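Local coordinates for protein 6-phosphogluconate dehydrogenase (Pseudomonas syringae, PDB 5U5G) that probably reduces 2-oxopropylphosphonate with NADPH, as a dehydrogenase-family reductase acting late in fosfomycin biosynthesis, at residues A[98-101]-A[102-105]. Numbering follows the deposited sequence.
Sequences TIAP and ETAE. With NAP (NADP nicotinamide-adenine-dinucleotide phosphate), chain E.
With CG1 set between its backbone N and carbonyl carbon (chi1 61°) and the chain extended beyond CG1, Ile99 carries CD1 forward onto the first turn of the helix, 4.0 Å from Ala104 CB. The methyl of Ala104 is small enough to let the isoleucine lie against the backbone there, and CD1 also approaches Thr103 CG2 at 4.1 Å. Glu102 has the same rotation at chi1 and a bend at chi2, which turn its carboxylate back over the start of the helix until OE2 lies 3.7 Å from Ala100 CB; the same oxygen forms a salt bridge with Arg248. This loop links strand 92-95 to helix 101-113 within the Rossmann-type nucleotide-binding domain, a strand-loop-helix connection whose beginning meets the cofactor. There Thr98 N donates to O3D of the nicotinamide ribose of NADP at 3.1 Å, with an N-H...O angle of 167°. Ala100 occupies the N-cap position; its methyl cannot cap the helix, so its part is played by the backbone, the carbonyl O accepting a nearly straight bond from Ala104 N at 3.1 Å. Pro101 suits the first helical turn because its ring already fixes phi near the helical value and its nitrogen has no hydrogen to offer; its O takes Glu105 N at 2.8 Å. Glu105 has its own salt-bridge partner in Arg171, and two acidic side chains at this N-terminal end would be expected to suit the helix dipole. Around the turn, Ile99 and Thr103 both touch Val72 of helix 69-77, while Pro101 rests on Arg171 and Ile174 of helix 168-196.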
loop_
_atom_site.group_PDB
_atom_site.type_symbol
_atom_site.label_atom_id
_atom_site.label_comp_id
_atom_site.label_asym_id
_atom_site.label_seq_id
_atom_site.Cartn_x
_atom_site.Cartn_y
_atom_site.Cartn_z
ATOM N N THR A 98 -12.254 16.687 5.385
ATOM C CA THR A 98 -11.500 16.072 6.465
ATOM C C THR A 98 -11.219 17.152 7.499
ATOM O O THR A 98 -10.521 18.127 7.209
ATOM C CB THR A 98 -10.213 15.425 5.959
ATOM O OG1 THR A 98 -10.544 14.481 4.931
ATOM C CG2 THR A 98 -9.532 14.691 7.103
ATOM N N ILE A 99 -11.799 16.991 8.690
ATOM C CA ILE A 99 -11.731 17.989 9.751
ATOM C C ILE A 99 -11.480 17.260 11.064
ATOM O O ILE A 99 -11.636 16.040 11.158
ATOM C CB ILE A 99 -13.026 18.828 9.864
ATOM C CG1 ILE A 99 -14.209 17.916 10.198
ATOM C CG2 ILE A 99 -13.311 19.621 8.586
ATOM C CD1 ILE A 99 -15.492 18.696 10.485
ATOM N N ALA A 100 -11.096 18.032 12.082
ATOM C CA ALA A 100 -10.823 17.476 13.401
ATOM C C ALA A 100 -12.066 16.782 13.960
ATOM O O ALA A 100 -13.186 17.281 13.792
ATOM C CB ALA A 100 -10.369 18.584 14.350
ATOM N N PRO A 101 -11.909 15.615 14.593
ATOM C CA PRO A 101 -13.080 14.902 15.136
ATOM C C PRO A 101 -13.886 15.725 16.130
ATOM O O PRO A 101 -15.119 15.664 16.109
ATOM C CB PRO A 101 -12.452 13.651 15.791
ATOM C CG PRO A 101 -11.170 13.423 14.991
ATOM C CD PRO A 101 -10.668 14.824 14.700
ATOM N N GLU A 102 -13.230 16.518 16.983
ATOM C CA GLU A 102 -13.974 17.358 17.920
ATOM C C GLU A 102 -14.768 18.456 17.201
ATOM O O GLU A 102 -15.870 18.805 17.644
ATOM C CB GLU A 102 -13.024 17.960 18.979
ATOM C CG GLU A 102 -11.926 18.898 18.443
ATOM C CD GLU A 102 -10.603 18.176 18.103
ATOM O OE1 GLU A 102 -10.600 16.917 17.985
ATOM O OE2 GLU A 102 -9.566 18.882 17.961
ATOM N N THR A 103 -14.252 18.997 16.090
ATOM C CA THR A 103 -15.060 19.920 15.288
ATOM C C THR A 103 -16.308 19.218 14.757
ATOM O O THR A 103 -17.422 19.760 14.828
ATOM C CB THR A 103 -14.247 20.495 14.123
ATOM O OG1 THR A 103 -13.008 21.021 14.611
ATOM C CG2 THR A 103 -15.031 21.619 13.394
ATOM N N ALA A 104 -16.136 18.006 14.216
ATOM C CA ALA A 104 -17.283 17.248 13.722
ATOM C C ALA A 104 -18.278 16.959 14.842
ATOM O O ALA A 104 -19.493 17.073 14.647
ATOM C CB ALA A 104 -16.815 15.945 13.083
ATOM N N GLU A 105 -17.784 16.571 16.018
ATOM C CA GLU A 105 -18.670 16.326 17.152
ATOM C C GLU A 105 -19.466 17.576 17.507
ATOM O O GLU A 105 -20.681 17.507 17.727
ATOM C CB GLU A 105 -17.859 15.844 18.348
ATOM C CG GLU A 105 -17.447 14.388 18.225
ATOM C CD GLU A 105 -16.333 14.001 19.179
ATOM O OE1 GLU A 105 -15.858 14.881 19.928
ATOM O OE2 GLU A 105 -15.924 12.818 19.161
HETATM P PA NAP E . -8.733 22.575 -2.553
HETATM O O1A NAP E . -7.611 23.322 -1.932
HETATM O O2A NAP E . -8.637 22.066 -3.970
HETATM O O5B NAP E . -10.134 23.457 -2.422
HETATM C C5B NAP E . -10.252 23.860 -1.079
HETATM C C4B NAP E . -11.695 24.381 -0.904
HETATM O O4B NAP E . -11.887 24.950 0.391
HETATM C C3B NAP E . -11.994 25.468 -1.998
HETATM O O3B NAP E . -13.342 25.398 -2.349
HETATM C C2B NAP E . -11.771 26.757 -1.183
HETATM O O2B NAP E . -12.479 27.823 -1.591
HETATM C C1B NAP E . -12.375 26.264 0.191
HETATM N N9A NAP E . -11.904 27.142 1.245
HETATM C C8A NAP E . -10.669 27.135 1.925
HETATM N N7A NAP E . -10.561 28.139 2.838
HETATM C C5A NAP E . -11.781 28.820 2.724
HETATM C C6A NAP E . -12.299 29.949 3.382
HETATM N N6A NAP E . -11.572 30.598 4.349
HETATM N N1A NAP E . -13.531 30.437 3.086
HETATM C C2A NAP E . -14.222 29.759 2.117
HETATM N N3A NAP E . -13.869 28.675 1.412
HETATM C C4A NAP E . -12.623 28.214 1.738
HETATM O O3 NAP E . -8.807 21.332 -1.481
HETATM P PN NAP E . -9.355 19.955 -2.086
HETATM O O1N NAP E . -10.619 20.104 -2.838
HETATM O O2N NAP E . -8.256 18.998 -2.488
HETATM O O5D NAP E . -9.877 19.148 -0.630
HETATM C C5D NAP E . -11.077 19.607 -0.193
HETATM C C4D NAP E . -11.503 18.693 0.941
HETATM O O4D NAP E . -11.587 17.324 0.464
HETATM C C3D NAP E . -10.391 18.711 2.072
HETATM O O3D NAP E . -11.023 18.628 3.318
HETATM C C2D NAP E . -9.590 17.459 1.785
HETATM O O2D NAP E . -9.013 16.890 2.931
HETATM C C1D NAP E . -10.731 16.523 1.268
HETATM N N1N NAP E . -10.207 15.466 0.425
HETATM C C2N NAP E . -9.432 15.743 -0.732
HETATM C C3N NAP E . -9.036 14.693 -1.533
HETATM C C7N NAP E . -8.263 14.942 -2.753
HETATM O O7N NAP E . -7.925 14.040 -3.522
HETATM N N7N NAP E . -7.935 16.239 -3.104
HETATM C C4N NAP E . -9.430 13.270 -1.236
HETATM C C5N NAP E . -10.210 13.107 -0.009
HETATM C C6N NAP E . -10.546 14.144 0.757
HETATM P P2B NAP E . -11.697 28.808 -2.944
HETATM O O1X NAP E . -11.969 27.877 -4.083
HETATM O O2X NAP E . -12.506 30.108 -2.906
HETATM O O3X NAP E . -10.283 28.868 -2.420
#